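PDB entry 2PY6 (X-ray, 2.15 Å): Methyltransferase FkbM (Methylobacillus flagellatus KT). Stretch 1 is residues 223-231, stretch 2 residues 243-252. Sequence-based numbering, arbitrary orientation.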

# COMPACT_ATOMS: atom_id res chain seq x y z
N ARG A 223 29.66 8.76 -23.99
CA ARG A 223 30.01 9.99 -23.30
C ARG A 223 29.01 11.07 -23.74
O ARG A 223 28.84 11.32 -24.93
CB ARG A 223 31.41 10.43 -23.74
CG ARG A 223 32.05 11.46 -22.85
CD ARG A 223 33.22 12.18 -23.55
NE ARG A 223 32.77 13.40 -24.23
CZ ARG A 223 32.52 14.57 -23.61
NH1 ARG A 223 32.66 14.70 -22.30
NH2 ARG A 223 32.14 15.63 -24.31
N PHE A 224 28.39 11.74 -22.78
CA PHE A 224 27.50 12.82 -23.07
C PHE A 224 28.19 14.12 -22.64
O PHE A 224 28.80 14.19 -21.58
CB PHE A 224 26.17 12.63 -22.35
CG PHE A 224 25.45 11.38 -22.74
CD1 PHE A 224 24.62 11.35 -23.85
CD2 PHE A 224 25.62 10.21 -22.02
CE1 PHE A 224 23.99 10.19 -24.24
CE2 PHE A 224 24.99 9.04 -22.40
CZ PHE A 224 24.17 9.03 -23.52
N SER A 225 28.09 15.15 -23.48
CA SER A 225 28.65 16.43 -23.19
C SER A 225 27.56 17.28 -22.54
O SER A 225 26.46 16.80 -22.25
CB SER A 225 29.11 17.09 -24.48
OG SER A 225 27.96 17.45 -25.21
N ASP A 226 27.87 18.54 -22.33
CA ASP A 226 26.89 19.50 -21.81
C ASP A 226 26.09 20.26 -22.91
O ASP A 226 25.32 21.17 -22.61
CB ASP A 226 27.61 20.49 -20.87
CG ASP A 226 28.62 21.38 -21.59
OD1 ASP A 226 28.95 21.14 -22.79
OD2 ASP A 226 29.10 22.34 -20.93
N SER A 227 26.25 19.85 -24.18
CA SER A 227 25.62 20.53 -25.31
C SER A 227 24.96 19.52 -26.24
O SER A 227 24.95 19.68 -27.47
CB SER A 227 26.70 21.25 -26.10
OG SER A 227 27.52 21.99 -25.24
N GLU A 228 24.39 18.48 -25.66
CA GLU A 228 23.79 17.44 -26.48
C GLU A 228 22.53 17.95 -27.18
O GLU A 228 21.84 18.80 -26.66
CB GLU A 228 23.47 16.22 -25.62
CG GLU A 228 24.74 15.53 -25.04
CD GLU A 228 25.43 14.59 -26.00
OE1 GLU A 228 24.79 14.12 -26.96
OE2 GLU A 228 26.61 14.26 -25.77
N LYS A 229 22.29 17.38 -28.36
CA LYS A 229 21.10 17.62 -29.17
C LYS A 229 20.55 16.22 -29.42
O LYS A 229 21.09 15.45 -30.24
CB LYS A 229 21.42 18.40 -30.46
CG LYS A 229 21.97 19.84 -30.21
CD LYS A 229 22.60 20.46 -31.49
CE LYS A 229 23.02 21.93 -31.29
NZ LYS A 229 23.80 22.57 -32.44
N MSE A 230 19.52 15.89 -28.65
CA MSE A 230 18.91 14.56 -28.67
C MSE A 230 17.58 14.40 -29.41
O MSE A 230 16.63 15.17 -29.17
CB MSE A 230 18.66 14.11 -27.20
CG MSE A 230 18.10 12.76 -27.11
SE MSE A 230 17.85 11.93 -25.40
CE MSE A 230 16.71 13.03 -24.58
N VAL A 231 17.53 13.41 -30.31
CA VAL A 231 16.29 13.00 -30.94
C VAL A 231 15.81 11.84 -30.05
O VAL A 231 16.46 10.78 -29.91
CB VAL A 231 16.47 12.55 -32.42
CG1 VAL A 231 15.15 12.08 -33.02
CG2 VAL A 231 17.07 13.68 -33.25
N GLY A 243 16.16 11.20 -18.08
CA GLY A 243 17.50 10.59 -17.98
C GLY A 243 18.58 11.49 -18.56
O GLY A 243 19.67 11.59 -18.00
N LEU A 244 18.30 12.14 -19.68
CA LEU A 244 19.29 13.08 -20.24
C LEU A 244 19.51 14.22 -19.23
O LEU A 244 20.64 14.60 -18.93
CB LEU A 244 18.89 13.63 -21.61
CG LEU A 244 19.86 14.65 -22.25
CD1 LEU A 244 21.17 14.03 -22.68
CD2 LEU A 244 19.29 15.35 -23.47
N ILE A 245 18.42 14.76 -18.70
CA ILE A 245 18.52 15.83 -17.70
C ILE A 245 19.42 15.39 -16.54
O ILE A 245 20.32 16.13 -16.13
CB ILE A 245 17.13 16.25 -17.16
CG1 ILE A 245 16.32 16.95 -18.25
CG2 ILE A 245 17.28 17.20 -15.94
CD1 ILE A 245 14.82 17.07 -17.96
N GLY A 246 19.18 14.18 -16.02
CA GLY A 246 19.94 13.67 -14.88
C GLY A 246 21.43 13.54 -15.14
O GLY A 246 22.24 14.08 -14.38
N VAL A 247 21.80 12.85 -16.23
CA VAL A 247 23.23 12.59 -16.47
C VAL A 247 24.00 13.81 -16.91
O VAL A 247 25.20 13.85 -16.73
CB VAL A 247 23.51 11.42 -17.45
CG1 VAL A 247 22.88 10.17 -16.91
CG2 VAL A 247 23.04 11.74 -18.89
N THR A 248 23.32 14.81 -17.45
CA THR A 248 23.96 16.06 -17.89
C THR A 248 23.83 17.20 -16.86
O THR A 248 24.29 18.29 -17.10
CB THR A 248 23.34 16.58 -19.21
OG1 THR A 248 21.96 16.96 -19.01
CG2 THR A 248 23.45 15.55 -20.31
N LYS A 249 23.16 16.92 -15.75
CA LYS A 249 22.90 17.88 -14.70
C LYS A 249 22.20 19.12 -15.24
O LYS A 249 22.61 20.25 -14.97
CB LYS A 249 24.18 18.23 -13.95
CG LYS A 249 24.86 17.05 -13.28
CD LYS A 249 25.99 17.55 -12.36
CE LYS A 249 26.96 16.40 -11.99
NZ LYS A 249 26.25 15.20 -11.51
N GLY A 250 21.12 18.90 -15.99
CA GLY A 250 20.30 19.98 -16.53
C GLY A 250 20.96 20.83 -17.59
O GLY A 250 20.65 21.97 -17.71
N LYS A 251 21.87 20.26 -18.37
CA LYS A 251 22.59 21.04 -19.40
C LYS A 251 22.66 20.35 -20.75
O LYS A 251 23.40 19.37 -20.94
CB LYS A 251 24.02 21.35 -18.93
CG LYS A 251 24.10 22.22 -17.72
CD LYS A 251 25.54 22.31 -17.23
N PHE A 252 21.86 20.85 -21.68
CA PHE A 252 21.86 20.35 -23.07
C PHE A 252 21.46 21.48 -24.02
O PHE A 252 21.02 22.53 -23.58
CB PHE A 252 20.95 19.12 -23.23
CG PHE A 252 19.55 19.32 -22.75
CD1 PHE A 252 18.58 19.83 -23.61
CD2 PHE A 252 19.21 19.03 -21.43
CE1 PHE A 252 17.29 20.04 -23.17
CE2 PHE A 252 17.93 19.24 -20.98
CZ PHE A 252 16.97 19.75 -21.85
O HOH W 1 24.01 17.73 -23.04

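Stretch 1 runs as loop or turn from Arg-223 and enters a strand by Lys-229. Stretch 2 starts inside a helix, turns, and leaves as an extended segment at Lys-251 and Phe-252. The helix finishes in a Schellman motif. Lys-249 has a positive phi, and Gly-250 N bonds back to Ile-245 O at 2.9 Å, while Lys-249 N bonds to Gly-246 O at 3.3 Å. Gly-250 also has a positive phi, a conformation that favours glycine. After this turn the chain comes close to stretch 1, with Ser-227 CA 4.4 Å from Phe-252 CA.

No direct hydrogen bond joins the stretches among the modelled atoms. Asp-226 O and Lys-251 O lie 3.1 Å apart, but both are acceptors. Asp-226 O also has a CA-H...O contact with Phe-252 CA at 3.6 Å. Water 1 supplies the polar link. It donates to Ser-225 O and to Lys-251 O, each at 2.7 Å from the water oxygen, and accepts from Glu-228 N at 2.8 Å. The water thus links Ser-225 O and Lys-251 O, acceptors that cannot bond each other.

Side chains within stretch 1 brace its turn. Ser-225 N donates to Glu-228 OE2 at 2.9 Å. Ser-227 N donates to Ser-225 OG at 3.1 Å, and Ser-227 OG to Asp-226 OD1 at 3.0 Å. The short serine and aspartate side chains suit bonds to near neighbours; the longer Glu-228 reaches back to Ser-225 N. Glu-228 is buried, but its carboxylate is satisfied, with further bonds elsewhere in the structure.

The apolar contacts lie along the helix. Leu-244 is buried, points toward stretch 1, and gives the largest covered area, 83 Å². Its CD2 meets CE of Met-230, a selenomethionine, at 3.6 Å. Chi1 and chi2 of Met-230 are both t, and chi3, p, turns CE to the leucine. One turn along, Val-247 CG2 approaches Phe-224 CD2 obliquely at 4.3 Å. Both side chains point toward the other stretch, so a branched aliphatic group and an aromatic ring meet as apolar surfaces.

Thr-248 uses both its hydroxyl and its methyl. Its OG1 donates to Leu-244 O at 2.7 Å, which satisfies the buried hydroxyl, and receives a weak bond from Lys-251 N at 3.4 Å. Its methyl, CG2, packs 3.8 Å from Ser-225 O. Asp-226 CB and Lys-251 CB are 4.2 Å apart; the end of the lysine is not modelled. Phe-252 CB sits 3.6 Å from Glu-228 O. In all, 425 Å² is buried between the stretches, counting both sides.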